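Local structure of putative phosphatase/phosphodiesterase MPN_349 (1T71) at residues Phe7-Asp12 against Thr202-Cys207; Lys115-Ile120 against Lys147-Leu152; Asn71-Gln76 against Val90-Leu95. The protein probably hydrolyses phosphate esters, perhaps 2',3'-cyclic nucleotides, at a site holding two iron(III) ions in a calcineurin-like metallophosphoesterase fold. One frame throughout, in Å; residues are numbered along the deposited sequence.

Contact 1 of 3, residues Phe7-Asp12 against Thr202-Cys207; sequences FIFLGD and TDVGMC. With FE (Fe (III) ion), chain B.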
loop_
_atom_site.group_PDB
_atom_site.type_symbol
_atom_site.label_atom_id
_atom_site.label_comp_id
_atom_site.label_asym_id
_atom_site.label_seq_id
_atom_site.Cartn_x
_atom_site.Cartn_y
_atom_site.Cartn_z
ATOM N N PHE A 7 -0.012 9.478 11.921
ATOM C CA PHE A 7 0.072 8.200 11.217
ATOM C C PHE A 7 1.303 8.060 10.342
ATOM O O PHE A 7 1.946 9.044 9.977
ATOM C CB PHE A 7 -1.120 7.991 10.276
ATOM C CG PHE A 7 -2.465 8.115 10.919
ATOM C CD1 PHE A 7 -2.993 9.365 11.223
ATOM C CD2 PHE A 7 -3.245 6.983 11.135
ATOM C CE1 PHE A 7 -4.287 9.491 11.722
ATOM C CE2 PHE A 7 -4.538 7.094 11.634
ATOM C CZ PHE A 7 -5.064 8.354 11.929
ATOM N N ILE A 8 1.594 6.813 9.985
ATOM C CA ILE A 8 2.687 6.473 9.082
ATOM C C ILE A 8 2.117 5.407 8.152
ATOM O O ILE A 8 1.659 4.361 8.615
ATOM C CB ILE A 8 3.909 5.876 9.817
ATOM C CG1 ILE A 8 4.737 6.990 10.457
ATOM C CG2 ILE A 8 4.773 5.081 8.828
ATOM C CD1 ILE A 8 5.969 6.483 11.211
ATOM N N PHE A 9 2.118 5.683 6.850
ATOM C CA PHE A 9 1.608 4.733 5.865
ATOM C C PHE A 9 2.751 4.315 4.936
ATOM O O PHE A 9 3.365 5.158 4.285
ATOM C CB PHE A 9 0.470 5.363 5.052
ATOM C CG PHE A 9 -0.173 4.413 4.079
ATOM C CD1 PHE A 9 0.490 4.026 2.921
ATOM C CD2 PHE A 9 -1.417 3.855 4.356
ATOM C CE1 PHE A 9 -0.075 3.087 2.049
ATOM C CE2 PHE A 9 -1.989 2.919 3.497
ATOM C CZ PHE A 9 -1.316 2.532 2.342
ATOM N N LEU A 10 3.033 3.015 4.881
ATOM C CA LEU A 10 4.112 2.499 4.038
ATOM C C LEU A 10 3.559 1.767 2.817
ATOM O O LEU A 10 2.559 1.048 2.914
ATOM C CB LEU A 10 5.010 1.550 4.842
ATOM C CG LEU A 10 5.607 2.089 6.150
ATOM C CD1 LEU A 10 6.677 1.129 6.657
ATOM C CD2 LEU A 10 6.212 3.458 5.926
ATOM N N GLY A 11 4.223 1.948 1.679
ATOM C CA GLY A 11 3.789 1.322 0.439
ATOM C C GLY A 11 4.098 -0.162 0.329
ATOM O O GLY A 11 4.789 -0.730 1.174
ATOM N N ASP A 12 3.583 -0.777 -0.732
ATOM C CA ASP A 12 3.736 -2.203 -1.013
ATOM C C ASP A 12 4.981 -2.868 -0.454
ATOM O O ASP A 12 6.095 -2.587 -0.901
ATOM C CB ASP A 12 3.698 -2.450 -2.529
ATOM C CG ASP A 12 2.401 -1.993 -3.166
ATOM O OD1 ASP A 12 1.960 -0.854 -2.872
ATOM O OD2 ASP A 12 1.830 -2.765 -3.968
ATOM N N THR A 202 -0.216 10.386 -5.639
ATOM C CA THR A 202 -0.512 9.464 -6.729
ATOM C C THR A 202 -0.045 8.048 -6.415
ATOM O O THR A 202 -0.764 7.089 -6.687
ATOM C CB THR A 202 0.102 9.960 -8.055
ATOM O OG1 THR A 202 -0.519 11.200 -8.415
ATOM C CG2 THR A 202 -0.142 8.950 -9.177
ATOM N N ASP A 203 1.153 7.920 -5.849
ATOM C CA ASP A 203 1.669 6.609 -5.460
ATOM C C ASP A 203 2.677 6.712 -4.313
ATOM O O ASP A 203 3.659 7.452 -4.392
ATOM C CB ASP A 203 2.309 5.880 -6.653
ATOM C CG ASP A 203 2.326 4.366 -6.462
ATOM O OD1 ASP A 203 2.906 3.893 -5.450
ATOM O OD2 ASP A 203 1.749 3.648 -7.313
ATOM N N VAL A 204 2.422 5.963 -3.245
ATOM C CA VAL A 204 3.303 5.966 -2.083
ATOM C C VAL A 204 4.658 5.335 -2.399
ATOM O O VAL A 204 5.692 5.739 -1.868
ATOM C CB VAL A 204 2.672 5.188 -0.910
ATOM C CG1 VAL A 204 3.647 5.133 0.272
ATOM C CG2 VAL A 204 1.366 5.843 -0.500
ATOM N N GLY A 205 4.657 4.347 -3.277
ATOM C CA GLY A 205 5.905 3.680 -3.602
ATOM C C GLY A 205 5.931 2.292 -2.993
ATOM O O GLY A 205 4.919 1.807 -2.488
ATOM N N MET A 206 7.102 1.669 -3.012
ATOM C CA MET A 206 7.270 0.312 -2.510
ATOM C C MET A 206 8.311 0.171 -1.396
ATOM O O MET A 206 9.237 0.980 -1.276
ATOM C CB MET A 206 7.662 -0.591 -3.691
ATOM C CG MET A 206 8.230 -1.957 -3.340
ATOM S SD MET A 206 8.898 -2.850 -4.789
ATOM C CE MET A 206 10.325 -1.854 -5.158
ATOM N N CYS A 207 8.129 -0.848 -0.565
ATOM C CA CYS A 207 9.083 -1.171 0.490
ATOM C C CYS A 207 9.583 -2.556 0.071
ATOM O O CYS A 207 8.922 -3.564 0.315
ATOM C CB CYS A 207 8.401 -1.237 1.860
ATOM S SG CYS A 207 7.825 0.363 2.512
HETATM FE FE FE B . 2.402 -4.240 -5.504
HETATM O O HOH W 1 3.068 1.178 -5.057
#
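Residues Phe7-Leu10 are the end of a strand, and the chain runs on through Gly11 to Asp12, where it meets the loop Thr202-Cys207. The touching parts diverge by 62°. Their CA atoms come nearest at Asp12 and Met206, 4.6 Å apart. One backbone hydrogen bond joins them: Cys207 N gives to Asp12 O over 2.7 Å, nearly straight at 170°, from above the carbonyl plane. Just before it, Gly11 CA sits 3.2 Å from Gly205 O in a CA-H...O contact. This is the end of the first strand of a calcineurin-like metallophosphoesterase, where the metal-binding aspartate emerges. Asp12 OD2 binds an iron ion at 2.2 Å; Glu43 and Asn44 also bind that ion. The same OD2 is hydrogen-bonded to His158. Asp12 OD1 turns instead to a water, whose O lies 2.7 Å from Asp203 OD1. Asp203 OD1 accepts from Gly205 N through its anti lone pair, making an Asx turn. Val204 points toward residues Phe7-Asp12. Its CG1, anti to the backbone N, lies against Gly11 N at 3.5 Å. Its CG2 meets CD1 and CE1 of the Phe9 ring. Cys207 SG rests on Leu10 CB at 3.8 Å.

Contact 2 of 3, residues Lys115-Ile120 against Lys147-Leu152; sequences KAKIRI and KRDCDL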
loop_
_atom_site.group_PDB
_atom_site.type_symbol
_atom_site.label_atom_id
_atom_site.label_comp_id
_atom_site.label_asym_id
_atom_site.label_seq_id
_atom_site.Cartn_x
_atom_site.Cartn_y
_atom_site.Cartn_z
ATOM N N LYS A 115 -11.109 9.125 21.045
ATOM C CA LYS A 115 -12.199 10.008 20.659
ATOM C C LYS A 115 -12.326 10.160 19.150
ATOM O O LYS A 115 -12.731 11.215 18.661
ATOM C CB LYS A 115 -11.986 11.387 21.295
ATOM C CG LYS A 115 -11.680 11.339 22.787
ATOM C CD LYS A 115 -11.259 12.704 23.316
ATOM C CE LYS A 115 -10.848 12.625 24.779
ATOM N NZ LYS A 115 -9.721 11.670 24.983
ATOM N N ALA A 116 -11.987 9.110 18.413
ATOM C CA ALA A 116 -12.077 9.174 16.965
ATOM C C ALA A 116 -12.453 7.842 16.329
ATOM O O ALA A 116 -11.819 6.820 16.585
ATOM C CB ALA A 116 -10.760 9.669 16.389
ATOM N N LYS A 117 -13.493 7.867 15.503
ATOM C CA LYS A 117 -13.941 6.674 14.797
ATOM C C LYS A 117 -13.174 6.709 13.477
ATOM O O LYS A 117 -13.435 7.555 12.616
ATOM C CB LYS A 117 -15.445 6.750 14.540
ATOM C CG LYS A 117 -16.149 5.407 14.517
ATOM C CD LYS A 117 -17.645 5.583 14.295
ATOM C CE LYS A 117 -18.404 4.283 14.557
ATOM N NZ LYS A 117 -17.939 3.157 13.694
ATOM N N ILE A 118 -12.220 5.797 13.327
ATOM C CA ILE A 118 -11.390 5.748 12.131
ATOM C C ILE A 118 -11.733 4.603 11.185
ATOM O O ILE A 118 -11.889 3.456 11.603
ATOM C CB ILE A 118 -9.905 5.642 12.515
ATOM C CG1 ILE A 118 -9.539 6.791 13.462
ATOM C CG2 ILE A 118 -9.035 5.675 11.260
ATOM C CD1 ILE A 118 -8.110 6.740 13.977
ATOM N N ARG A 119 -11.836 4.927 9.901
ATOM C CA ARG A 119 -12.155 3.934 8.889
ATOM C C ARG A 119 -10.998 3.745 7.906
ATOM O O ARG A 119 -10.358 4.713 7.493
ATOM C CB ARG A 119 -13.407 4.363 8.133
ATOM C CG ARG A 119 -14.134 3.237 7.447
ATOM C CD ARG A 119 -15.449 3.706 6.843
ATOM N NE ARG A 119 -16.265 2.566 6.450
ATOM C CZ ARG A 119 -17.174 1.988 7.228
ATOM N NH1 ARG A 119 -17.401 2.447 8.448
ATOM N NH2 ARG A 119 -17.843 0.934 6.785
ATOM N N ILE A 120 -10.710 2.493 7.561
ATOM C CA ILE A 120 -9.655 2.196 6.597
ATOM C C ILE A 120 -10.288 1.388 5.478
ATOM O O ILE A 120 -10.874 0.327 5.721
ATOM C CB ILE A 120 -8.499 1.369 7.210
ATOM C CG1 ILE A 120 -7.799 2.165 8.313
ATOM C CG2 ILE A 120 -7.486 1.013 6.116
ATOM C CD1 ILE A 120 -6.661 1.402 8.993
ATOM N N LYS A 147 -22.896 6.431 3.879
ATOM C CA LYS A 147 -23.286 5.697 5.078
ATOM C C LYS A 147 -22.954 6.584 6.288
ATOM O O LYS A 147 -23.486 6.399 7.382
ATOM C CB LYS A 147 -22.533 4.366 5.136
ATOM C CG LYS A 147 -22.656 3.613 6.442
ATOM C CD LYS A 147 -21.687 4.139 7.484
ATOM C CE LYS A 147 -20.242 3.954 7.051
ATOM N NZ LYS A 147 -19.929 2.520 6.817
ATOM N N ARG A 148 -22.067 7.552 6.066
ATOM C CA ARG A 148 -21.657 8.529 7.075
ATOM C C ARG A 148 -21.307 8.036 8.478
ATOM O O ARG A 148 -21.836 8.553 9.465
ATOM C CB ARG A 148 -22.739 9.602 7.212
ATOM C CG ARG A 148 -23.176 10.237 5.910
ATOM C CD ARG A 148 -22.028 10.938 5.207
ATOM N NE ARG A 148 -22.523 11.937 4.263
ATOM C CZ ARG A 148 -23.211 13.020 4.620
ATOM N NH1 ARG A 148 -23.482 13.246 5.901
ATOM N NH2 ARG A 148 -23.635 13.872 3.698
ATOM N N ASP A 149 -20.410 7.064 8.592
ATOM C CA ASP A 149 -20.045 6.592 9.924
ATOM C C ASP A 149 -18.547 6.599 10.207
ATOM O O ASP A 149 -17.914 5.537 10.263
ATOM C CB ASP A 149 -20.573 5.181 10.174
ATOM C CG ASP A 149 -20.272 4.696 11.579
ATOM O OD1 ASP A 149 -20.815 5.288 12.540
ATOM O OD2 ASP A 149 -19.482 3.735 11.726
ATOM N N CYS A 150 -17.985 7.789 10.386
ATOM C CA CYS A 150 -16.567 7.921 10.693
ATOM C C CYS A 150 -16.098 9.366 10.668
ATOM O O CYS A 150 -16.607 10.187 9.905
ATOM C CB CYS A 150 -15.716 7.082 9.728
ATOM S SG CYS A 150 -16.022 7.384 7.972
ATOM N N ASP A 151 -15.132 9.668 11.530
ATOM C CA ASP A 151 -14.561 11.002 11.619
ATOM C C ASP A 151 -13.404 11.067 10.636
ATOM O O ASP A 151 -13.231 12.057 9.922
ATOM C CB ASP A 151 -14.057 11.261 13.039
ATOM C CG ASP A 151 -15.140 11.075 14.084
ATOM O OD1 ASP A 151 -16.173 11.776 14.000
ATOM O OD2 ASP A 151 -14.960 10.230 14.987
ATOM N N LEU A 152 -12.612 9.999 10.611
ATOM C CA LEU A 152 -11.477 9.906 9.705
ATOM C C LEU A 152 -11.686 8.722 8.765
ATOM O O LEU A 152 -12.190 7.672 9.168
ATOM C CB LEU A 152 -10.174 9.734 10.489
ATOM C CG LEU A 152 -9.897 10.761 11.589
ATOM C CD1 LEU A 152 -8.443 10.646 12.028
ATOM C CD2 LEU A 152 -10.181 12.163 11.076
#
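The guanidinium of Arg119 has the end of Lys147 over one face. Lys147 CE stands 3.4 Å above the plane, offset toward the rim, and NZ lies over the same face. The two side chains come tip to tip: Arg119 is extended from CG to NE, while Lys147 is bent at its last three torsions. Two positive groups modelled this close are probably not placed exactly. Behind the tip, Arg119 CD packs on Cys150 SG at 3.9 Å. The carboxylate of Asp149 takes Lys117 NZ on the syn lone pair of OD2, a salt bridge of 2.6 Å. The two side chains cross at about a right angle. Asp149 is poorly ordered, so the geometry of this pair is less certain. The carboxylate of Asp151 faces the backbone instead. Its OD2 accepts from Lys117 N at 2.8 Å, through the anti lone pair and almost straight at 175°. Lys117 O is gripped twice, by Asp151 N at 2.9 Å and by Leu152 N at 3.3 Å, both in the carbonyl plane. Two residues on, Arg119 N gives to Leu152 O at 2.9 Å. Ile118 and Leu152 are bridged in parallel and their side chains lie on the same face of the sheet, CG1 against CB at 4.2 Å. That face packs on Phe7 of strand 6-10. Strand 117-124 leads through helix 137-145 to the neighbouring parallel strand 152-158. The contact is thus where a beta-alpha-beta crossover closes, as the second strand enters the sheet.

Contact 3 of 3, residues Asn71-Gln76 against Val90-Leu95; sequences NHTWFQ and VRPLNL. With FE (Fe (III) ion), chain C.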
loop_
_atom_site.group_PDB
_atom_site.type_symbol
_atom_site.label_atom_id
_atom_site.label_comp_id
_atom_site.label_asym_id
_atom_site.label_seq_id
_atom_site.Cartn_x
_atom_site.Cartn_y
_atom_site.Cartn_z
ATOM N N ASN A 71 -3.960 -6.372 -5.748
ATOM C CA ASN A 71 -4.319 -7.394 -6.717
ATOM C C ASN A 71 -3.769 -8.781 -6.421
ATOM O O ASN A 71 -4.302 -9.767 -6.909
ATOM C CB ASN A 71 -3.935 -6.947 -8.135
ATOM C CG ASN A 71 -2.500 -6.487 -8.238
ATOM O OD1 ASN A 71 -2.070 -5.596 -7.511
ATOM N ND2 ASN A 71 -1.751 -7.088 -9.155
ATOM N N HIS A 72 -2.724 -8.867 -5.607
ATOM C CA HIS A 72 -2.149 -10.161 -5.266
ATOM C C HIS A 72 -2.571 -10.617 -3.875
ATOM O O HIS A 72 -1.920 -11.456 -3.257
ATOM C CB HIS A 72 -0.627 -10.094 -5.364
ATOM C CG HIS A 72 -0.124 -10.094 -6.773
ATOM N ND1 HIS A 72 0.723 -9.124 -7.266
ATOM C CD2 HIS A 72 -0.355 -10.950 -7.797
ATOM C CE1 HIS A 72 0.991 -9.382 -8.534
ATOM N NE2 HIS A 72 0.349 -10.485 -8.880
ATOM N N THR A 73 -3.678 -10.060 -3.397
ATOM C CA THR A 73 -4.204 -10.393 -2.078
ATOM C C THR A 73 -4.373 -11.899 -1.808
ATOM O O THR A 73 -4.079 -12.383 -0.717
ATOM C CB THR A 73 -5.600 -9.729 -1.851
ATOM O OG1 THR A 73 -5.483 -8.297 -1.905
ATOM C CG2 THR A 73 -6.179 -10.150 -0.494
ATOM N N TRP A 74 -4.825 -12.640 -2.810
ATOM C CA TRP A 74 -5.123 -14.055 -2.620
ATOM C C TRP A 74 -4.124 -15.086 -3.126
ATOM O O TRP A 74 -4.470 -16.262 -3.272
ATOM C CB TRP A 74 -6.500 -14.325 -3.233
ATOM C CG TRP A 74 -7.509 -13.282 -2.822
ATOM C CD1 TRP A 74 -8.332 -13.316 -1.728
ATOM C CD2 TRP A 74 -7.732 -12.010 -3.451
ATOM N NE1 TRP A 74 -9.046 -12.144 -1.636
ATOM C CE2 TRP A 74 -8.696 -11.324 -2.676
ATOM C CE3 TRP A 74 -7.205 -11.382 -4.588
ATOM C CZ2 TRP A 74 -9.145 -10.039 -3.004
ATOM C CZ3 TRP A 74 -7.653 -10.104 -4.917
ATOM C CH2 TRP A 74 -8.613 -9.447 -4.124
ATOM N N PHE A 75 -2.884 -14.681 -3.359
ATOM C CA PHE A 75 -1.921 -15.632 -3.880
ATOM C C PHE A 75 -1.411 -16.721 -2.931
ATOM O O PHE A 75 -1.176 -17.844 -3.372
ATOM C CB PHE A 75 -0.743 -14.899 -4.513
ATOM C CG PHE A 75 0.056 -15.761 -5.436
ATOM C CD1 PHE A 75 1.231 -16.364 -5.004
ATOM C CD2 PHE A 75 -0.397 -16.013 -6.728
ATOM C CE1 PHE A 75 1.946 -17.202 -5.850
ATOM C CE2 PHE A 75 0.311 -16.850 -7.579
ATOM C CZ PHE A 75 1.483 -17.449 -7.139
ATOM N N GLN A 76 -1.234 -16.413 -1.648
ATOM C CA GLN A 76 -0.765 -17.427 -0.707
ATOM C C GLN A 76 -1.959 -18.251 -0.202
ATOM O O GLN A 76 -2.463 -18.040 0.907
ATOM C CB GLN A 76 -0.017 -16.762 0.456
ATOM C CG GLN A 76 1.230 -15.983 0.008
ATOM C CD GLN A 76 2.279 -16.862 -0.669
ATOM O OE1 GLN A 76 3.050 -16.397 -1.522
ATOM N NE2 GLN A 76 2.322 -18.128 -0.283
ATOM N N VAL A 90 -7.328 -5.306 5.802
ATOM C CA VAL A 90 -8.381 -4.950 4.861
ATOM C C VAL A 90 -7.973 -5.286 3.425
ATOM O O VAL A 90 -6.854 -4.994 2.996
ATOM C CB VAL A 90 -8.731 -3.435 4.942
ATOM C CG1 VAL A 90 -9.070 -3.053 6.378
ATOM C CG2 VAL A 90 -7.564 -2.598 4.454
ATOM N N ARG A 91 -8.885 -5.907 2.688
ATOM C CA ARG A 91 -8.627 -6.267 1.305
ATOM C C ARG A 91 -9.488 -5.387 0.409
ATOM O O ARG A 91 -10.298 -4.601 0.898
ATOM C CB ARG A 91 -8.926 -7.759 1.082
ATOM C CG ARG A 91 -10.199 -8.284 1.730
ATOM C CD ARG A 91 -11.460 -7.791 1.035
ATOM N NE ARG A 91 -12.648 -8.435 1.590
ATOM C CZ ARG A 91 -13.882 -8.294 1.110
ATOM N NH1 ARG A 91 -14.109 -7.523 0.051
ATOM N NH2 ARG A 91 -14.894 -8.925 1.690
ATOM N N PRO A 92 -9.323 -5.490 -0.913
ATOM C CA PRO A 92 -10.145 -4.646 -1.792
ATOM C C PRO A 92 -11.659 -4.873 -1.604
ATOM O O PRO A 92 -12.148 -5.997 -1.728
ATOM C CB PRO A 92 -9.655 -5.031 -3.187
ATOM C CG PRO A 92 -8.205 -5.417 -2.938
ATOM C CD PRO A 92 -8.317 -6.242 -1.686
ATOM N N LEU A 93 -12.385 -3.797 -1.300
ATOM C CA LEU A 93 -13.838 -3.837 -1.079
ATOM C C LEU A 93 -14.583 -4.059 -2.388
ATOM O O LEU A 93 -15.631 -4.698 -2.444
ATOM C CB LEU A 93 -14.292 -2.503 -0.464
ATOM C CG LEU A 93 -15.785 -2.265 -0.216
ATOM C CD1 LEU A 93 -16.316 -3.268 0.805
ATOM C CD2 LEU A 93 -15.981 -0.847 0.304
ATOM N N ASN A 94 -13.986 -3.488 -3.422
ATOM C CA ASN A 94 -14.416 -3.454 -4.816
ATOM C C ASN A 94 -14.632 -4.800 -5.549
ATOM O O ASN A 94 -14.483 -4.858 -6.773
ATOM C CB ASN A 94 -13.336 -2.641 -5.545
ATOM C CG ASN A 94 -13.871 -1.864 -6.682
ATOM O OD1 ASN A 94 -14.972 -1.312 -6.596
ATOM N ND2 ASN A 94 -13.100 -1.782 -7.766
ATOM N N LEU A 95 -15.004 -5.861 -4.832
ATOM C CA LEU A 95 -15.155 -7.188 -5.451
ATOM C C LEU A 95 -16.540 -7.627 -5.946
ATOM O O LEU A 95 -17.537 -7.512 -5.238
ATOM C CB LEU A 95 -14.607 -8.251 -4.490
ATOM C CG LEU A 95 -13.181 -8.011 -3.967
ATOM C CD1 LEU A 95 -12.809 -9.097 -2.963
ATOM C CD2 LEU A 95 -12.193 -7.996 -5.117
HETATM FE FE FE C . -0.268 -4.352 -7.210
#
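Residues Asn71-Gln76 carry the Asn-His pair that follows Gly70, the GNH motif of the calcineurin-like metallophosphoesterases. A type I turn runs from His72 to Phe75. The tight part of the contact lies on the Trp74 side, where apolar atoms of the two loops meet end to end. Trp74 meets them with the far end of its six-membered ring, tip to tip: CZ2 lies 3.8 Å from Leu95 CD1, and CH2 lies 4.0 Å from Pro92 CD. The indole itself is held by its neighbour, since Thr73 CB sits over the centre of one ring face. Phe99 and Phe101 add aromatic contacts around it. Thr73 points at Arg91 and Pro92. Its CG2, anti to the backbone N, meets Arg91 CB at 4.0 Å. Its OG1 stands 3.5 Å from Pro92 CD and is hydrogen-bonded to Gly70 O. The polar end of Arg91 leads away from residues Asn71-Gln76: NH1 gives to Pro92 O at 3.1 Å, in the guanidinium plane, and NH2 gives to Gly105 O. So the two loops are joined by packing, while their polar groups bond within each loop or to residues beyond the pair. The other side is looser and more open to solvent. Phe75 is exposed there, with Lys49 making a cation-pi contact. His72, probably the proton donor, is partly exposed, as is Asn71. Asn71 OD1 binds an iron ion at 2.2 Å, with Glu43 and His183 as further ligands. Asn71 ND2 lies over one face of the His72 ring, 3.6 Å above its plane and offset toward the rim.

Overall arrangement
Contacts 1 and 3 are buried and each brings one ligand to the iron pair, Asp12 to one ion and Asn71 to the other; Glu43 binds both. Contact 2 is partly buried, far from the irons, and has a charged margin. Contact 1 lies at the end of strand 6-10 of one mixed sheet, while contact 2 joins strands 117-124 and 152-158 of the other. Contact 2 is sheet bonding with a salt-bridged lysine, contact 3 is apolar packing between loops, and contact 1 mixes one backbone bond with a metal ligand. Phe7 packs between the two sheets, its CZ 4.0 Å from Ile118 CD1. Val90 CG1 of contact 3 lies 3.9 Å from Ile120 O.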